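Local atomic coordinates of nuclear hormone receptor FTZ-F1 (Drosophila melanogaster, PDB entry 2XHS), a protein that probably regulates transcription as an NR5A nuclear receptor, with a ligand-binding domain that binds a peptide of its partner Fushi tarazu. Residues Leu34-Thr39 / Gln110-Gln115; Asp46-Met51 / Gly227-Gln232; Asn103-Glu108 / Phe117-Leu122; His219-His224 / Leu234-Leu239. One frame throughout, in Å; residues are numbered along the deposited sequence.

How the contacts relate
Contacts 1, 2 and 3 meet at Leu-50 and Met-51 of helix 47-67. Leu-50, in contact 2, packs on Leu-35 and Thr-39 of contact 1 and on Phe-117 of contact 3, while Met-51 reaches Phe-117, Ser-121 and Leu-122. Segments 110-115 and 103-108/117-122 belong to one beta hairpin, as its turn and its base, and the centres of contacts 1 and 3 are about 14 Å apart. Contacts 2 and 4 lie closest together, their centres about 10 Å apart, and Phe-48, Lys-223, His-224 and Ala-229 join them. Contact 4 includes residues that meet the bound peptide; contacts 1 and 3 do not touch it, their nearest atoms being about 11 and 7 Å away.

Contact 1: Leu34-Thr39 / Gln110-Gln115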
loop_
_atom_site.group_PDB
_atom_site.type_symbol
_atom_site.label_atom_id
_atom_site.label_comp_id
_atom_site.label_asym_id
_atom_site.label_seq_id
_atom_site.Cartn_x
_atom_site.Cartn_y
_atom_site.Cartn_z
ATOM N N LEU A 34 9.458 -15.222 -2.347
ATOM C CA LEU A 34 8.270 -16.006 -2.533
ATOM C C LEU A 34 8.201 -16.416 -3.967
ATOM O O LEU A 34 7.940 -17.540 -4.288
ATOM C CB LEU A 34 7.069 -15.161 -2.169
ATOM C CG LEU A 34 5.653 -15.689 -2.106
ATOM C CD1 LEU A 34 4.902 -14.829 -1.226
ATOM C CD2 LEU A 34 5.083 -15.570 -3.424
ATOM N N LEU A 35 8.485 -15.497 -4.853
ATOM C CA LEU A 35 8.376 -15.807 -6.250
ATOM C C LEU A 35 9.322 -16.904 -6.607
ATOM O O LEU A 35 9.001 -17.747 -7.388
ATOM C CB LEU A 35 8.712 -14.597 -7.092
ATOM C CG LEU A 35 7.708 -13.539 -7.470
ATOM C CD1 LEU A 35 8.428 -12.551 -8.259
ATOM C CD2 LEU A 35 6.650 -14.105 -8.284
ATOM N N GLN A 36 10.527 -16.873 -6.086
ATOM C CA GLN A 36 11.432 -17.957 -6.367
ATOM C C GLN A 36 10.965 -19.227 -5.754
ATOM O O GLN A 36 10.892 -20.228 -6.382
ATOM C CB GLN A 36 12.792 -17.642 -5.797
ATOM C CG GLN A 36 13.742 -18.784 -5.846
ATOM C CD GLN A 36 14.101 -19.164 -7.244
ATOM O OE1 GLN A 36 13.633 -18.568 -8.193
ATOM N NE2 GLN A 36 14.930 -20.167 -7.378
ATOM N N LYS A 37 10.598 -19.185 -4.508
ATOM C CA LYS A 37 10.191 -20.398 -3.862
ATOM C C LYS A 37 8.989 -20.999 -4.512
ATOM O O LYS A 37 8.864 -22.190 -4.589
ATOM C CB LYS A 37 9.910 -20.151 -2.408
ATOM C CG LYS A 37 9.175 -21.247 -1.779
ATOM C CD LYS A 37 9.178 -21.104 -0.306
ATOM C CE LYS A 37 8.421 -22.215 0.321
ATOM N NZ LYS A 37 8.388 -22.041 1.775
ATOM N N GLN A 38 8.071 -20.179 -4.952
ATOM C CA GLN A 38 6.879 -20.716 -5.537
ATOM C C GLN A 38 7.071 -21.297 -6.890
ATOM O O GLN A 38 6.225 -21.981 -7.377
ATOM C CB GLN A 38 5.768 -19.687 -5.577
ATOM C CG GLN A 38 5.221 -19.305 -4.235
ATOM C CD GLN A 38 4.777 -20.463 -3.425
ATOM O OE1 GLN A 38 3.771 -21.060 -3.711
ATOM N NE2 GLN A 38 5.506 -20.770 -2.388
ATOM N N THR A 39 8.157 -20.977 -7.544
ATOM C CA THR A 39 8.274 -21.396 -8.907
ATOM C C THR A 39 9.394 -22.342 -9.251
ATOM O O THR A 39 9.332 -23.022 -10.246
ATOM C CB THR A 39 8.403 -20.177 -9.749
ATOM O OG1 THR A 39 9.552 -19.460 -9.320
ATOM C CG2 THR A 39 7.243 -19.313 -9.533
ATOM N N GLN A 110 11.297 -12.573 -15.499
ATOM C CA GLN A 110 11.368 -13.938 -15.961
ATOM C C GLN A 110 11.469 -14.792 -14.744
ATOM O O GLN A 110 12.263 -14.539 -13.883
ATOM C CB GLN A 110 12.608 -14.139 -16.804
ATOM C CG GLN A 110 12.396 -14.068 -18.272
ATOM C CD GLN A 110 12.025 -15.387 -18.831
ATOM O OE1 GLN A 110 11.574 -15.489 -19.950
ATOM N NE2 GLN A 110 12.208 -16.419 -18.049
ATOM N N LEU A 111 10.666 -15.823 -14.682
ATOM C CA LEU A 111 10.561 -16.603 -13.491
ATOM C C LEU A 111 11.570 -17.667 -13.172
ATOM O O LEU A 111 11.544 -18.186 -12.084
ATOM C CB LEU A 111 9.205 -17.227 -13.453
ATOM C CG LEU A 111 8.194 -16.370 -12.750
ATOM C CD1 LEU A 111 6.940 -17.120 -12.755
ATOM C CD2 LEU A 111 8.650 -16.155 -11.373
ATOM N N ASN A 112 12.473 -17.956 -14.096
ATOM C CA ASN A 112 13.436 -19.021 -13.890
ATOM C C ASN A 112 12.677 -20.272 -14.260
ATOM O O ASN A 112 13.194 -21.388 -14.206
ATOM C CB ASN A 112 13.886 -19.082 -12.431
ATOM C CG ASN A 112 14.867 -17.982 -12.078
ATOM O OD1 ASN A 112 15.224 -17.158 -12.919
ATOM N ND2 ASN A 112 15.310 -17.965 -10.826
ATOM N N ASN A 113 11.428 -20.050 -14.650
ATOM C CA ASN A 113 10.578 -21.087 -15.127
ATOM C C ASN A 113 10.501 -20.954 -16.569
ATOM O O ASN A 113 10.026 -21.822 -17.219
ATOM C CB ASN A 113 9.180 -20.851 -14.651
ATOM C CG ASN A 113 8.778 -21.815 -13.661
ATOM O OD1 ASN A 113 9.606 -22.471 -13.077
ATOM N ND2 ASN A 113 7.502 -21.939 -13.457
ATOM N N GLY A 114 10.923 -19.824 -17.074
ATOM C CA GLY A 114 10.708 -19.534 -18.462
ATOM C C GLY A 114 9.312 -18.992 -18.527
ATOM O O GLY A 114 8.776 -18.726 -19.576
ATOM N N GLN A 115 8.735 -18.820 -17.360
ATOM C CA GLN A 115 7.431 -18.255 -17.230
ATOM C C GLN A 115 7.646 -16.809 -16.847
ATOM O O GLN A 115 8.659 -16.460 -16.301
ATOM C CB GLN A 115 6.675 -19.005 -16.158
ATOM C CG GLN A 115 5.336 -19.526 -16.588
ATOM C CD GLN A 115 4.749 -20.446 -15.582
ATOM O OE1 GLN A 115 5.446 -21.206 -14.957
ATOM N NE2 GLN A 115 3.463 -20.384 -15.419
#
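Thr-39 of helix 24-39 and Leu-111 of the loop 110-115 form the middle of this contact, with their side chains crossing at about a right angle. From Thr-39 CA, CB is directed at the loop, and the side chain then forks. One branch carries OG1 between the backbone N and the carbonyl carbon (chi1 59°), which brings it back over its own helix, where OG1 donates to Leu-35 O at 2.6 Å. The donor lies 15° from that carbonyl's plane; the bond would hold chi1 and with it the direction of CG2. Thr-39 OG1 also faces Leu-111 O across the contact at 3.6 Å. The other branch, CG2, lies 3.9 Å from both Leu-111 CD1 and Leu-111 CD2, meeting the two methyls of the isopropyl fork together. One turn back along the helix, Leu-35 CD2 extends the apolar patch to Leu-111 CD2, 4.2 Å away. A polar pair lies beside it: Asn-112 ND2 gives a weak hydrogen bond to Gln-36 OE1 at 3.2 Å, bent at the hydrogen, and the two amide planes stand 78° apart. The loop is closed by Leu-111 N donating to Gln-115 O at 2.7 Å, and Gln-115 NE2 is hydrogen-bonded to Val-45 O. The arrangement is that of a helix receiving the turn of an antiparallel hairpin, the small beta element of the nuclear receptor ligand-binding domain.

Contact 2: Asp46-Met51 / Gly227-Gln232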
loop_
_atom_site.group_PDB
_atom_site.type_symbol
_atom_site.label_atom_id
_atom_site.label_comp_id
_atom_site.label_asym_id
_atom_site.label_seq_id
_atom_site.Cartn_x
_atom_site.Cartn_y
_atom_site.Cartn_z
ATOM N N ASP A 46 -0.099 -21.354 -11.784
ATOM C CA ASP A 46 -1.177 -20.501 -12.192
ATOM C C ASP A 46 -0.715 -19.160 -11.803
ATOM O O ASP A 46 -0.506 -18.887 -10.654
ATOM C CB ASP A 46 -2.442 -20.828 -11.434
ATOM C CG ASP A 46 -3.644 -20.122 -11.987
ATOM O OD1 ASP A 46 -3.802 -20.057 -13.201
ATOM O OD2 ASP A 46 -4.459 -19.638 -11.216
ATOM N N LEU A 47 -0.506 -18.328 -12.793
ATOM C CA LEU A 47 0.007 -17.017 -12.558
ATOM C C LEU A 47 -0.935 -16.175 -11.768
ATOM O O LEU A 47 -0.505 -15.373 -10.989
ATOM C CB LEU A 47 0.417 -16.361 -13.852
ATOM C CG LEU A 47 1.615 -17.066 -14.457
ATOM C CD1 LEU A 47 1.953 -16.456 -15.749
ATOM C CD2 LEU A 47 2.759 -16.958 -13.549
ATOM N N PHE A 48 -2.223 -16.325 -11.987
ATOM C CA PHE A 48 -3.157 -15.551 -11.230
ATOM C C PHE A 48 -3.078 -15.931 -9.801
ATOM O O PHE A 48 -3.097 -15.107 -8.949
ATOM C CB PHE A 48 -4.557 -15.722 -11.747
ATOM C CG PHE A 48 -5.570 -14.980 -10.958
ATOM C CD1 PHE A 48 -5.814 -13.675 -11.192
ATOM C CD2 PHE A 48 -6.254 -15.592 -9.966
ATOM C CE1 PHE A 48 -6.690 -13.026 -10.481
ATOM C CE2 PHE A 48 -7.143 -14.924 -9.259
ATOM C CZ PHE A 48 -7.362 -13.646 -9.517
ATOM N N GLU A 49 -2.972 -17.201 -9.522
ATOM C CA GLU A 49 -2.907 -17.618 -8.150
ATOM C C GLU A 49 -1.711 -17.065 -7.461
ATOM O O GLU A 49 -1.767 -16.774 -6.301
ATOM C CB GLU A 49 -2.794 -19.117 -8.060
ATOM C CG GLU A 49 -4.011 -19.873 -8.394
ATOM C CD GLU A 49 -4.074 -21.145 -7.654
ATOM O OE1 GLU A 49 -3.038 -21.599 -7.195
ATOM O OE2 GLU A 49 -5.151 -21.711 -7.534
ATOM N N LEU A 50 -0.608 -16.985 -8.175
ATOM C CA LEU A 50 0.642 -16.497 -7.645
ATOM C C LEU A 50 0.547 -15.059 -7.253
ATOM O O LEU A 50 1.003 -14.660 -6.223
ATOM C CB LEU A 50 1.706 -16.647 -8.696
ATOM C CG LEU A 50 3.077 -17.178 -8.321
ATOM C CD1 LEU A 50 4.035 -16.838 -9.383
ATOM C CD2 LEU A 50 3.536 -16.630 -7.042
HETATM N N MSE A 51 -0.101 -14.282 -8.077
HETATM C CA MSE A 51 -0.222 -12.894 -7.812
HETATM C C MSE A 51 -0.930 -12.741 -6.518
HETATM O O MSE A 51 -0.612 -11.897 -5.748
HETATM C CB MSE A 51 -1.024 -12.242 -8.906
HETATM C CG MSE A 51 -1.079 -10.782 -8.796
HETATM SE SE MSE A 51 -2.467 -10.135 -9.760
HETATM C CE MSE A 51 -3.831 -10.495 -8.560
ATOM N N GLY A 227 -13.865 -19.266 -8.175
ATOM C CA GLY A 227 -13.086 -20.384 -7.718
ATOM C C GLY A 227 -11.654 -20.339 -8.128
ATOM O O GLY A 227 -10.935 -21.296 -7.995
ATOM N N SER A 228 -11.255 -19.199 -8.634
ATOM C CA SER A 228 -9.920 -18.977 -9.107
ATOM C C SER A 228 -8.818 -19.002 -8.070
ATOM O O SER A 228 -7.692 -19.216 -8.398
ATOM C CB SER A 228 -9.874 -17.712 -9.910
ATOM O OG SER A 228 -10.446 -17.953 -11.155
ATOM N N ALA A 229 -9.126 -18.766 -6.820
ATOM C CA ALA A 229 -8.077 -18.741 -5.838
ATOM C C ALA A 229 -8.497 -19.314 -4.519
ATOM O O ALA A 229 -9.655 -19.442 -4.248
ATOM C CB ALA A 229 -7.628 -17.407 -5.664
ATOM N N PRO A 230 -7.527 -19.627 -3.692
ATOM C CA PRO A 230 -7.766 -20.249 -2.420
ATOM C C PRO A 230 -8.582 -19.363 -1.580
ATOM O O PRO A 230 -8.460 -18.183 -1.632
ATOM C CB PRO A 230 -6.381 -20.312 -1.850
ATOM C CG PRO A 230 -5.618 -20.554 -2.914
ATOM C CD PRO A 230 -6.110 -19.716 -4.004
ATOM N N THR A 231 -9.453 -19.968 -0.821
ATOM C CA THR A 231 -10.423 -19.266 -0.047
ATOM C C THR A 231 -10.037 -18.976 1.374
ATOM O O THR A 231 -10.620 -18.136 2.005
ATOM C CB THR A 231 -11.656 -20.111 -0.021
ATOM O OG1 THR A 231 -12.520 -19.717 -1.068
ATOM C CG2 THR A 231 -12.338 -19.953 1.243
ATOM N N GLN A 232 -9.038 -19.676 1.862
ATOM C CA GLN A 232 -8.653 -19.637 3.247
ATOM C C GLN A 232 -7.731 -18.541 3.623
ATOM O O GLN A 232 -7.390 -18.404 4.765
ATOM C CB GLN A 232 -7.972 -20.928 3.583
ATOM C CG GLN A 232 -8.334 -22.003 2.643
ATOM C CD GLN A 232 -7.269 -22.283 1.654
ATOM O OE1 GLN A 232 -6.132 -22.410 2.008
ATOM N NE2 GLN A 232 -7.633 -22.405 0.417
#
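The connection between helix 198-224 and the short C-terminal helix 234-240, which corresponds to the AF-2 helix of nuclear receptors, here runs past the start of helix 47-67, where Phe-48 and Glu-49 meet Ser-228, Ala-229 and Pro-230. The connection opens with a Schellman motif, in which Gly-227 has positive phi and two bonds lead back into the last turn. Phe-48 has CG anti to the backbone N (chi1 178°), and its ring reaches the connection through its CD2-CE2 side. CE2 is 4.0 Å from Ser-228 CB, an oblique approach, while Ala-229 CB sits at the ring edge, near the plane, 4.4 Å from the same CE2. The ring also makes a cation-pi contact with Lys-223, so the aromatic bridges the helix end and the residues that follow it. Glu-49 supplies the second point of contact. Its chain is extended beyond CG, with CG 3.7 Å from Ser-228 O and OE2 4.2 Å from Pro-230 CD. Glu-49 OE2 and Ser-228 O face each other at 3.7 Å with no hydrogen bond across the segments, so the contact rests on the CG part of Glu-49 and the packing of Phe-48. An alanine in place of Glu-49 would probably open a gap beside the Ser-228 carbonyl and remove the OE2 approach to Pro-230 CD. This surface contact, with 175 Å² buried, joins helix 47-67 to the linker that leads into the AF-2 helix of the mainly helical nuclear receptor ligand-binding fold.

Contact 3: Asn103-Glu108 / Phe117-Leu122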
loop_
_atom_site.group_PDB
_atom_site.type_symbol
_atom_site.label_atom_id
_atom_site.label_comp_id
_atom_site.label_asym_id
_atom_site.label_seq_id
_atom_site.Cartn_x
_atom_site.Cartn_y
_atom_site.Cartn_z
ATOM N N ASN A 103 11.987 2.729 -6.508
ATOM C CA ASN A 103 12.916 1.625 -6.514
ATOM C C ASN A 103 13.118 0.870 -7.789
ATOM O O ASN A 103 13.692 -0.179 -7.790
ATOM C CB ASN A 103 12.550 0.667 -5.418
ATOM C CG ASN A 103 12.395 1.343 -4.126
ATOM O OD1 ASN A 103 13.258 2.043 -3.706
ATOM N ND2 ASN A 103 11.296 1.133 -3.478
ATOM N N GLY A 104 12.612 1.405 -8.871
ATOM C CA GLY A 104 12.776 0.817 -10.167
ATOM C C GLY A 104 12.284 -0.569 -10.411
ATOM O O GLY A 104 12.887 -1.306 -11.145
ATOM N N LEU A 105 11.175 -0.904 -9.793
ATOM C CA LEU A 105 10.518 -2.162 -9.953
ATOM C C LEU A 105 9.969 -2.197 -11.340
ATOM O O LEU A 105 9.418 -1.234 -11.806
ATOM C CB LEU A 105 9.420 -2.221 -8.926
ATOM C CG LEU A 105 8.722 -3.471 -8.448
ATOM C CD1 LEU A 105 7.429 -3.535 -9.062
ATOM C CD2 LEU A 105 9.509 -4.606 -8.876
ATOM N N PRO A 106 10.143 -3.320 -12.004
ATOM C CA PRO A 106 9.783 -3.470 -13.396
ATOM C C PRO A 106 8.460 -4.120 -13.614
ATOM O O PRO A 106 7.916 -4.743 -12.750
ATOM C CB PRO A 106 10.891 -4.342 -13.925
ATOM C CG PRO A 106 11.369 -5.033 -12.815
ATOM C CD PRO A 106 11.253 -4.196 -11.655
ATOM N N ASP A 107 7.935 -3.951 -14.801
ATOM C CA ASP A 107 6.643 -4.483 -15.127
ATOM C C ASP A 107 6.524 -5.974 -15.118
ATOM O O ASP A 107 5.492 -6.482 -14.787
ATOM C CB ASP A 107 6.133 -3.887 -16.402
ATOM C CG ASP A 107 5.938 -2.460 -16.281
ATOM O OD1 ASP A 107 6.475 -1.890 -15.347
ATOM O OD2 ASP A 107 5.247 -1.897 -17.103
ATOM N N GLU A 108 7.581 -6.669 -15.486
ATOM C CA GLU A 108 7.554 -8.108 -15.516
ATOM C C GLU A 108 8.897 -8.669 -15.216
ATOM O O GLU A 108 9.840 -7.966 -15.202
ATOM C CB GLU A 108 7.091 -8.590 -16.864
ATOM C CG GLU A 108 7.949 -8.141 -17.970
ATOM C CD GLU A 108 7.337 -8.379 -19.298
ATOM O OE1 GLU A 108 6.270 -7.830 -19.566
ATOM O OE2 GLU A 108 7.936 -9.103 -20.091
ATOM N N PHE A 117 6.220 -13.310 -14.910
ATOM C CA PHE A 117 5.274 -12.755 -13.972
ATOM C C PHE A 117 5.084 -11.287 -14.186
ATOM O O PHE A 117 6.023 -10.557 -14.207
ATOM C CB PHE A 117 5.732 -12.977 -12.543
ATOM C CG PHE A 117 4.721 -12.574 -11.524
ATOM C CD1 PHE A 117 3.619 -13.345 -11.289
ATOM C CD2 PHE A 117 4.856 -11.420 -10.815
ATOM C CE1 PHE A 117 2.718 -12.975 -10.384
ATOM C CE2 PHE A 117 3.945 -11.063 -9.932
ATOM C CZ PHE A 117 2.885 -11.840 -9.709
ATOM N N ASN A 118 3.845 -10.854 -14.317
ATOM C CA ASN A 118 3.556 -9.470 -14.513
ATOM C C ASN A 118 3.492 -8.816 -13.190
ATOM O O ASN A 118 2.519 -8.892 -12.521
ATOM C CB ASN A 118 2.208 -9.346 -15.162
ATOM C CG ASN A 118 1.890 -7.969 -15.566
ATOM O OD1 ASN A 118 2.716 -7.277 -16.080
ATOM N ND2 ASN A 118 0.690 -7.557 -15.337
ATOM N N LEU A 119 4.578 -8.179 -12.822
ATOM C CA LEU A 119 4.733 -7.469 -11.578
ATOM C C LEU A 119 3.792 -6.317 -11.515
ATOM O O LEU A 119 3.302 -5.962 -10.495
ATOM C CB LEU A 119 6.153 -6.971 -11.445
ATOM C CG LEU A 119 7.202 -8.024 -11.200
ATOM C CD1 LEU A 119 8.523 -7.503 -11.577
ATOM C CD2 LEU A 119 7.198 -8.325 -9.766
HETATM N N MSE A 120 3.555 -5.750 -12.666
HETATM C CA MSE A 120 2.731 -4.603 -12.866
HETATM C C MSE A 120 1.322 -4.895 -12.444
HETATM O O MSE A 120 0.619 -4.029 -12.023
HETATM C CB MSE A 120 2.803 -4.246 -14.336
HETATM C CG MSE A 120 2.066 -3.032 -14.775
HETATM SE SE MSE A 120 2.593 -1.485 -13.927
HETATM C CE MSE A 120 1.371 -0.352 -14.754
ATOM N N SER A 121 0.939 -6.145 -12.558
ATOM C CA SER A 121 -0.368 -6.634 -12.164
ATOM C C SER A 121 -0.591 -6.437 -10.717
ATOM O O SER A 121 -1.640 -6.080 -10.294
ATOM C CB SER A 121 -0.437 -8.109 -12.403
ATOM O OG SER A 121 -0.862 -8.353 -13.705
ATOM N N LEU A 122 0.454 -6.623 -9.962
ATOM C CA LEU A 122 0.386 -6.568 -8.553
ATOM C C LEU A 122 -0.133 -5.248 -8.164
ATOM O O LEU A 122 -0.736 -5.112 -7.153
ATOM C CB LEU A 122 1.770 -6.702 -8.004
ATOM C CG LEU A 122 2.110 -8.131 -7.750
ATOM C CD1 LEU A 122 3.467 -8.194 -7.214
ATOM C CD2 LEU A 122 1.128 -8.645 -6.773
#
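Asp-107 and Met-120 lie side by side and point the same way at the base of the antiparallel beta hairpin formed by strands 108-110 and 116-118. Their CB atoms are 3.9 Å apart. Met-120, a selenomethionine, is bent at chi2 (59°), which brings SE alongside the carboxylate, 4.2 Å from both OD1 and OD2 of Asp-107. The carboxylate's strongest partner is Arg-100, through a salt bridge from OD2. Beneath this pair the backbones are joined: Met-120 N donates to Asp-107 O at 3.0 Å with an N-H...acceptor angle of 155°, and Leu-119 N adds a weak bond to the same oxygen, so two amides share one carbonyl. An alanine at Asp-107 would probably leave the Arg-100 charge without its mate and uncover the flank of Met-120, although the carbonyl bonds need not go. Leu-119 points across to the other segment and packs by its CD1 end, meeting Leu-105 and Pro-106 obliquely, with Leu-105 CD2 4.1 Å away and Pro-106 CG 4.0 Å. It also packs on Leu-31 of helix 24-39 and on Thr-109. Between the strands themselves, the CA of Glu-108 approaches Phe-117 O at 3.2 Å, a CA-H...O contact with 132° at the hydrogen.

Contact 4: His219-His224 / Leu234-Leu239; sequences HLYTKH and LLMEML
His-224 and Met-236 slide past each other in opposite directions where helix 198-224 ends against helix 234-240. The selenium of Met-236, a selenomethionine, lies 4.1 Å from the centroid of the His-224 imidazole and 46° off its normal, an oblique Met-aromatic contact. Bends at chi2 and chi3 carry the Met-236 chain on to Tyr-221, whose ring edge is met by CE, 4.1 Å from CD1. Around the same imidazole, Leu-239 CD2 is 3.7 Å from ND1 and Leu-235 CD1 is 4.0 Å from CE1. Leu-239 CD2 also touches Leu-220 CB. One shell out, His-224 ND1 donates to Leu-220 O of its own helix at 2.7 Å and 168°, with the oxygen in the ring plane. That oxygen also accepts from His-224 N, the two donors arriving from opposite faces of its plane. The axes of segments 219-224 and 234-239 come within 10.4 Å, their N-to-C directions 114° apart. Farther out, Asp-56 of helix 47-67 accepts from Leu-235 N, and Trp-88 of helix 77-102 backs Met-238 and Leu-239. Helix 234-240, in the place of the AF-2 helix, thus packs on helices 198-224, 47-67 and 77-102, with Glu-237 OE2 hydrogen-bonded to the bound peptide's backbone.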
loop_
_atom_site.group_PDB
_atom_site.type_symbol
_atom_site.label_atom_id
_atom_site.label_comp_id
_atom_site.label_asym_id
_atom_site.label_seq_id
_atom_site.Cartn_x
_atom_site.Cartn_y
_atom_site.Cartn_z
ATOM N N HIS A 219 -12.719 -6.780 -8.955
ATOM C CA HIS A 219 -12.266 -7.801 -9.852
ATOM C C HIS A 219 -11.743 -8.957 -9.075
ATOM O O HIS A 219 -11.978 -10.075 -9.395
ATOM C CB HIS A 219 -11.178 -7.267 -10.755
ATOM C CG HIS A 219 -10.491 -8.323 -11.550
ATOM N ND1 HIS A 219 -9.267 -8.824 -11.209
ATOM C CD2 HIS A 219 -10.885 -9.009 -12.634
ATOM C CE1 HIS A 219 -8.917 -9.752 -12.069
ATOM N NE2 HIS A 219 -9.885 -9.885 -12.943
ATOM N N LEU A 220 -10.998 -8.672 -8.043
ATOM C CA LEU A 220 -10.400 -9.696 -7.234
ATOM C C LEU A 220 -11.410 -10.557 -6.541
ATOM O O LEU A 220 -11.227 -11.731 -6.411
ATOM C CB LEU A 220 -9.449 -9.063 -6.243
ATOM C CG LEU A 220 -7.982 -9.396 -6.397
ATOM C CD1 LEU A 220 -7.700 -9.655 -7.791
ATOM C CD2 LEU A 220 -7.184 -8.267 -5.963
ATOM N N TYR A 221 -12.463 -9.941 -6.054
ATOM C CA TYR A 221 -13.579 -10.647 -5.497
ATOM C C TYR A 221 -14.320 -11.432 -6.535
ATOM O O TYR A 221 -14.657 -12.545 -6.331
ATOM C CB TYR A 221 -14.497 -9.660 -4.823
ATOM C CG TYR A 221 -15.704 -10.265 -4.200
ATOM C CD1 TYR A 221 -15.623 -10.941 -3.018
ATOM C CD2 TYR A 221 -16.928 -10.144 -4.790
ATOM C CE1 TYR A 221 -16.713 -11.477 -2.458
ATOM C CE2 TYR A 221 -18.013 -10.690 -4.241
ATOM C CZ TYR A 221 -17.902 -11.355 -3.081
ATOM O OH TYR A 221 -19.014 -11.893 -2.536
ATOM N N THR A 222 -14.532 -10.859 -7.686
ATOM C CA THR A 222 -15.236 -11.541 -8.731
ATOM C C THR A 222 -14.516 -12.790 -9.126
ATOM O O THR A 222 -15.104 -13.767 -9.461
ATOM C CB THR A 222 -15.303 -10.671 -9.938
ATOM O OG1 THR A 222 -16.168 -9.580 -9.683
ATOM C CG2 THR A 222 -15.824 -11.408 -11.059
ATOM N N LYS A 223 -13.213 -12.718 -9.146
ATOM C CA LYS A 223 -12.364 -13.836 -9.456
ATOM C C LYS A 223 -12.412 -14.910 -8.428
ATOM O O LYS A 223 -12.304 -16.046 -8.724
ATOM C CB LYS A 223 -10.958 -13.342 -9.630
ATOM C CG LYS A 223 -10.621 -13.002 -11.014
ATOM C CD LYS A 223 -10.273 -14.229 -11.741
ATOM C CE LYS A 223 -9.493 -13.954 -12.965
ATOM N NZ LYS A 223 -9.049 -15.218 -13.541
ATOM N N HIS A 224 -12.485 -14.527 -7.186
ATOM C CA HIS A 224 -12.593 -15.474 -6.107
ATOM C C HIS A 224 -13.891 -16.242 -6.150
ATOM O O HIS A 224 -13.947 -17.399 -5.822
ATOM C CB HIS A 224 -12.400 -14.783 -4.785
ATOM C CG HIS A 224 -10.976 -14.669 -4.378
ATOM N ND1 HIS A 224 -10.155 -13.660 -4.812
ATOM C CD2 HIS A 224 -10.225 -15.437 -3.570
ATOM C CE1 HIS A 224 -8.963 -13.810 -4.284
ATOM N NE2 HIS A 224 -8.978 -14.881 -3.528
ATOM N N LEU A 234 -5.928 -14.687 3.940
ATOM C CA LEU A 234 -6.196 -13.399 4.504
ATOM C C LEU A 234 -6.715 -12.489 3.430
ATOM O O LEU A 234 -7.525 -11.634 3.651
ATOM C CB LEU A 234 -4.926 -12.855 5.085
ATOM C CG LEU A 234 -4.983 -11.471 5.664
ATOM C CD1 LEU A 234 -5.975 -11.459 6.772
ATOM C CD2 LEU A 234 -3.651 -11.122 6.154
ATOM N N LEU A 235 -6.231 -12.701 2.236
ATOM C CA LEU A 235 -6.634 -11.902 1.138
ATOM C C LEU A 235 -8.115 -12.040 0.897
ATOM O O LEU A 235 -8.779 -11.082 0.648
ATOM C CB LEU A 235 -5.857 -12.347 -0.082
ATOM C CG LEU A 235 -5.919 -11.386 -1.232
ATOM C CD1 LEU A 235 -5.841 -12.130 -2.453
ATOM C CD2 LEU A 235 -7.223 -10.711 -1.124
HETATM N N MSE A 236 -8.630 -13.245 0.948
HETATM C CA MSE A 236 -10.042 -13.467 0.820
HETATM C C MSE A 236 -10.781 -12.881 1.994
HETATM O O MSE A 236 -11.824 -12.320 1.863
HETATM C CB MSE A 236 -10.308 -14.951 0.708
HETATM C CG MSE A 236 -11.741 -15.353 0.628
HETATM SE SE MSE A 236 -12.473 -15.029 -0.990
HETATM C CE MSE A 236 -13.104 -13.357 -0.789
ATOM N N GLU A 237 -10.237 -13.018 3.169
ATOM C CA GLU A 237 -10.924 -12.516 4.315
ATOM C C GLU A 237 -11.084 -11.048 4.199
ATOM O O GLU A 237 -12.106 -10.511 4.512
ATOM C CB GLU A 237 -10.108 -12.819 5.535
ATOM C CG GLU A 237 -10.507 -12.079 6.744
ATOM C CD GLU A 237 -9.806 -12.588 7.950
ATOM O OE1 GLU A 237 -9.677 -13.792 8.073
ATOM O OE2 GLU A 237 -9.395 -11.789 8.778
HETATM N N MSE A 238 -10.037 -10.395 3.767
HETATM C CA MSE A 238 -10.044 -8.977 3.569
HETATM C C MSE A 238 -11.000 -8.620 2.465
HETATM O O MSE A 238 -11.711 -7.656 2.528
HETATM C CB MSE A 238 -8.631 -8.532 3.239
HETATM C CG MSE A 238 -8.188 -7.285 3.927
HETATM SE SE MSE A 238 -8.137 -7.436 5.766
HETATM C CE MSE A 238 -7.246 -9.065 5.779
ATOM N N LEU A 239 -10.994 -9.403 1.421
ATOM C CA LEU A 239 -11.859 -9.149 0.315
ATOM C C LEU A 239 -13.284 -9.276 0.735
ATOM O O LEU A 239 -14.135 -8.569 0.294
ATOM C CB LEU A 239 -11.557 -10.162 -0.740
ATOM C CG LEU A 239 -11.263 -9.699 -2.139
ATOM C CD1 LEU A 239 -10.687 -8.365 -2.127
ATOM C CD2 LEU A 239 -10.301 -10.633 -2.656
#